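Long-range contact in ATP grasp ligase (Microcystis aeruginosa MRC, PDB 5IG9), which is an ATP-grasp ligase that probably uses ATP to activate carboxylate side chains of a microviridin precursor peptide and close them into ester rings: residues S68-R76 / N296-L304. Residues are numbered along the deposited sequence; the frame is centred on the assembly and turned at random.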
loop_
_atom_site.group_PDB
_atom_site.type_symbol
_atom_site.label_atom_id
_atom_site.label_comp_id
_atom_site.label_asym_id
_atom_site.label_seq_id
_atom_site.Cartn_x
_atom_site.Cartn_y
_atom_site.Cartn_z
ATOM N N SER A 68 -2.570 23.927 -3.020
ATOM C CA SER A 68 -2.819 24.209 -1.614
ATOM C C SER A 68 -3.529 23.073 -0.889
ATOM O O SER A 68 -3.472 23.017 0.344
ATOM C CB SER A 68 -3.646 25.494 -1.472
ATOM O OG SER A 68 -4.889 25.379 -2.145
ATOM N N ALA A 69 -4.187 22.173 -1.616
ATOM C CA ALA A 69 -4.882 21.048 -1.010
ATOM C C ALA A 69 -4.951 19.912 -2.018
ATOM O O ALA A 69 -4.937 20.143 -3.230
ATOM C CB ALA A 69 -6.291 21.428 -0.544
ATOM N N VAL A 70 -5.026 18.684 -1.500
ATOM C CA VAL A 70 -5.110 17.479 -2.318
ATOM C C VAL A 70 -6.286 16.641 -1.837
ATOM O O VAL A 70 -6.379 16.316 -0.648
ATOM C CB VAL A 70 -3.813 16.647 -2.261
ATOM C CG1 VAL A 70 -3.962 15.386 -3.104
ATOM C CG2 VAL A 70 -2.624 17.466 -2.729
ATOM N N TRP A 71 -7.172 16.278 -2.761
ATOM C CA TRP A 71 -8.254 15.341 -2.486
ATOM C C TRP A 71 -7.837 13.974 -3.018
ATOM O O TRP A 71 -7.884 13.727 -4.229
ATOM C CB TRP A 71 -9.565 15.801 -3.116
ATOM C CG TRP A 71 -10.745 15.009 -2.643
ATOM C CD1 TRP A 71 -10.819 14.247 -1.511
ATOM C CD2 TRP A 71 -12.018 14.891 -3.290
ATOM N NE1 TRP A 71 -12.061 13.668 -1.413
ATOM C CE2 TRP A 71 -12.814 14.046 -2.493
ATOM C CE3 TRP A 71 -12.562 15.420 -4.464
ATOM C CZ2 TRP A 71 -14.124 13.718 -2.834
ATOM C CZ3 TRP A 71 -13.862 15.093 -4.800
ATOM C CH2 TRP A 71 -14.628 14.251 -3.989
ATOM N N TYR A 72 -7.424 13.092 -2.111
ATOM C CA TYR A 72 -6.977 11.744 -2.462
ATOM C C TYR A 72 -8.221 10.884 -2.669
ATOM O O TYR A 72 -8.621 10.083 -1.819
ATOM C CB TYR A 72 -6.064 11.195 -1.370
ATOM C CG TYR A 72 -5.298 9.947 -1.735
ATOM C CD1 TYR A 72 -4.534 9.887 -2.893
ATOM C CD2 TYR A 72 -5.316 8.835 -0.904
ATOM C CE1 TYR A 72 -3.827 8.749 -3.221
ATOM C CE2 TYR A 72 -4.613 7.694 -1.222
ATOM C CZ TYR A 72 -3.867 7.655 -2.381
ATOM O OH TYR A 72 -3.161 6.518 -2.702
ATOM N N ARG A 73 -8.840 11.063 -3.835
ATOM C CA ARG A 73 -10.175 10.509 -4.110
ATOM C C ARG A 73 -10.088 9.125 -4.751
ATOM O O ARG A 73 -10.303 8.111 -4.080
ATOM C CB ARG A 73 -10.966 11.499 -4.971
ATOM C CG ARG A 73 -12.185 10.945 -5.693
ATOM C CD ARG A 73 -13.274 10.487 -4.748
ATOM N NE ARG A 73 -14.399 9.942 -5.501
ATOM C CZ ARG A 73 -15.468 9.381 -4.949
ATOM N NH1 ARG A 73 -15.564 9.288 -3.629
ATOM N NH2 ARG A 73 -16.439 8.915 -5.721
ATOM N N ARG A 74 -9.767 9.066 -6.046
ATOM C CA ARG A 74 -9.763 7.814 -6.790
ATOM C C ARG A 74 -8.412 7.613 -7.455
ATOM O O ARG A 74 -7.856 8.543 -8.045
ATOM C CB ARG A 74 -10.882 7.783 -7.838
ATOM C CG ARG A 74 -11.952 6.738 -7.565
ATOM C CD ARG A 74 -12.125 6.521 -6.074
ATOM N NE ARG A 74 -13.487 6.143 -5.725
ATOM C CZ ARG A 74 -13.910 5.960 -4.479
ATOM N NH1 ARG A 74 -13.071 6.118 -3.465
ATOM N NH2 ARG A 74 -15.169 5.623 -4.247
ATOM N N MET A 75 -7.890 6.395 -7.363
ATOM C CA MET A 75 -6.553 6.073 -7.855
ATOM C C MET A 75 -6.663 4.933 -8.862
ATOM O O MET A 75 -6.688 3.760 -8.480
ATOM C CB MET A 75 -5.626 5.708 -6.700
ATOM C CG MET A 75 -5.447 6.815 -5.672
ATOM S SD MET A 75 -6.874 7.076 -4.594
ATOM C CE MET A 75 -7.079 5.445 -3.885
ATOM N N ARG A 76 -6.721 5.276 -10.150
ATOM C CA ARG A 76 -6.779 4.274 -11.208
ATOM C C ARG A 76 -5.615 4.453 -12.177
ATOM O O ARG A 76 -5.826 4.720 -13.364
ATOM C CB ARG A 76 -8.116 4.353 -11.945
ATOM C CG ARG A 76 -9.327 4.196 -11.040
ATOM C CD ARG A 76 -9.293 2.867 -10.311
ATOM N NE ARG A 76 -10.243 2.836 -9.207
ATOM C CZ ARG A 76 -11.500 2.422 -9.313
ATOM N NH1 ARG A 76 -11.963 1.995 -10.479
ATOM N NH2 ARG A 76 -12.293 2.434 -8.250
ATOM N N ASN A 296 -14.080 2.790 5.501
ATOM C CA ASN A 296 -13.405 2.892 4.215
ATOM C C ASN A 296 -12.931 4.324 4.023
ATOM O O ASN A 296 -13.763 5.222 3.824
ATOM C CB ASN A 296 -14.334 2.475 3.078
ATOM C CG ASN A 296 -13.629 2.418 1.736
ATOM O OD1 ASN A 296 -12.415 2.609 1.645
ATOM N ND2 ASN A 296 -14.388 2.141 0.683
ATOM N N PRO A 297 -11.622 4.589 4.071
ATOM C CA PRO A 297 -11.146 5.977 3.973
ATOM C C PRO A 297 -11.451 6.650 2.644
ATOM O O PRO A 297 -11.264 7.869 2.538
ATOM C CB PRO A 297 -9.630 5.846 4.189
ATOM C CG PRO A 297 -9.448 4.527 4.869
ATOM C CD PRO A 297 -10.523 3.644 4.319
ATOM N N VAL A 298 -11.907 5.908 1.634
ATOM C CA VAL A 298 -12.249 6.491 0.340
ATOM C C VAL A 298 -13.613 5.983 -0.113
ATOM O O VAL A 298 -13.887 5.896 -1.315
ATOM C CB VAL A 298 -11.172 6.182 -0.717
ATOM C CG1 VAL A 298 -9.865 6.896 -0.387
ATOM C CG2 VAL A 298 -10.949 4.682 -0.826
ATOM N N GLY A 299 -14.476 5.647 0.843
ATOM C CA GLY A 299 -15.803 5.185 0.504
ATOM C C GLY A 299 -16.655 6.275 -0.116
ATOM O O GLY A 299 -16.423 7.474 0.063
ATOM N N GLU A 300 -17.668 5.829 -0.854
ATOM C CA GLU A 300 -18.530 6.726 -1.606
ATOM C C GLU A 300 -19.454 7.502 -0.674
ATOM O O GLU A 300 -19.599 7.189 0.510
ATOM C CB GLU A 300 -19.355 5.943 -2.630
ATOM C CG GLU A 300 -18.576 5.505 -3.856
ATOM C CD GLU A 300 -18.325 6.646 -4.819
ATOM O OE1 GLU A 300 -18.814 7.768 -4.556
ATOM O OE2 GLU A 300 -17.639 6.422 -5.839
ATOM N N PHE A 301 -20.080 8.538 -1.226
ATOM C CA PHE A 301 -20.978 9.356 -0.424
ATOM C C PHE A 301 -22.073 9.957 -1.290
ATOM O O PHE A 301 -23.081 10.436 -0.767
ATOM C CB PHE A 301 -20.188 10.465 0.291
ATOM C CG PHE A 301 -19.624 11.512 -0.638
ATOM C CD1 PHE A 301 -20.364 12.636 -0.969
ATOM C CD2 PHE A 301 -18.339 11.394 -1.150
ATOM C CE1 PHE A 301 -19.851 13.608 -1.810
ATOM C CE2 PHE A 301 -17.815 12.369 -1.991
ATOM C CZ PHE A 301 -18.572 13.477 -2.321
ATOM N N PHE A 302 -21.877 9.936 -2.612
ATOM C CA PHE A 302 -22.783 10.649 -3.504
ATOM C C PHE A 302 -24.205 10.109 -3.424
ATOM O O PHE A 302 -25.162 10.871 -3.606
ATOM C CB PHE A 302 -22.253 10.582 -4.940
ATOM C CG PHE A 302 -22.632 9.331 -5.672
ATOM C CD1 PHE A 302 -21.949 8.149 -5.457
ATOM C CD2 PHE A 302 -23.676 9.341 -6.581
ATOM C CE1 PHE A 302 -22.306 6.997 -6.131
ATOM C CE2 PHE A 302 -24.036 8.199 -7.255
ATOM C CZ PHE A 302 -23.352 7.024 -7.033
ATOM N N TRP A 303 -24.375 8.813 -3.147
ATOM C CA TRP A 303 -25.725 8.264 -3.109
ATOM C C TRP A 303 -26.469 8.625 -1.833
ATOM O O TRP A 303 -27.660 8.315 -1.728
ATOM C CB TRP A 303 -25.692 6.745 -3.290
ATOM C CG TRP A 303 -24.739 6.028 -2.390
ATOM C CD1 TRP A 303 -23.425 5.763 -2.634
ATOM C CD2 TRP A 303 -25.030 5.461 -1.105
ATOM N NE1 TRP A 303 -22.875 5.077 -1.580
ATOM C CE2 TRP A 303 -23.840 4.876 -0.630
ATOM C CE3 TRP A 303 -26.181 5.392 -0.311
ATOM C CZ2 TRP A 303 -23.765 4.235 0.605
ATOM C CZ3 TRP A 303 -26.104 4.753 0.915
ATOM C CH2 TRP A 303 -24.904 4.185 1.361
ATOM N N LEU A 304 -25.803 9.259 -0.871
ATOM C CA LEU A 304 -26.465 9.845 0.286
ATOM C C LEU A 304 -26.753 11.327 0.104
ATOM O O LEU A 304 -27.460 11.913 0.933
ATOM C CB LEU A 304 -25.617 9.648 1.545
ATOM C CG LEU A 304 -25.618 8.260 2.181
ATOM C CD1 LEU A 304 -24.773 8.272 3.439
ATOM C CD2 LEU A 304 -27.038 7.822 2.494
#
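V298, in the type I turn N296-G299 at the end of edge strand 290-296, directs its side chain toward segment 68-76, where Y72 centres an inverse gamma turn. Its CG1 lies against two backbone carbonyls, 3.7 Å from Y72 O and slightly farther from R73 O. The V298 carbonyl accepts a hydrogen bond from R74 NH1, modelled doubtfully short, and a weak one from R74 NH2. V298 O lies at the edge of the R74 guanidinium, near its plane, where a chain bent at chi2 and chi3 brings NH1 and NH2 to it.

At G299 the carbonyl faces the edge of the R73 guanidinium but is hydrogen-bonded to Y277. E300 is the hub of a salt-bridge network. R73 NH2 makes a straight bond to E300 OE1 (2.9 Å, 177°) and a weak one to OE2; OE1 lies in the R73 guanidinium plane, while NH2 meets it from above the carboxylate plane. R74 NH2 reaches E300 OE2 at 3.0 Å, also weakly. The two guanidiniums lie face over face, with R74 CZ 3.7 Å above the R73 plane, and the carboxylate stands almost perpendicular to both. D11 pairs with R73 NE, and N12 also bonds E300 OE2. A glutamine in place of E300 would probably leave R73 and R74 without the negative charge that they share.

F301, with CG between its backbone N and carbonyl carbon (chi1 68°), brings CE2 within 4.0 Å of W71 CZ2. The two rings meet edge to edge, beside helix 313-323, while R73 CB covers one face of the indole.

This buried contact joins the parallel sheet of the pre-ATP-grasp domain to the antiparallel sheet ending in strand 290-296. The E300 carboxylate, shared by two stacked guanidiniums, probably ties them together by charge as well as hydrogen bonds.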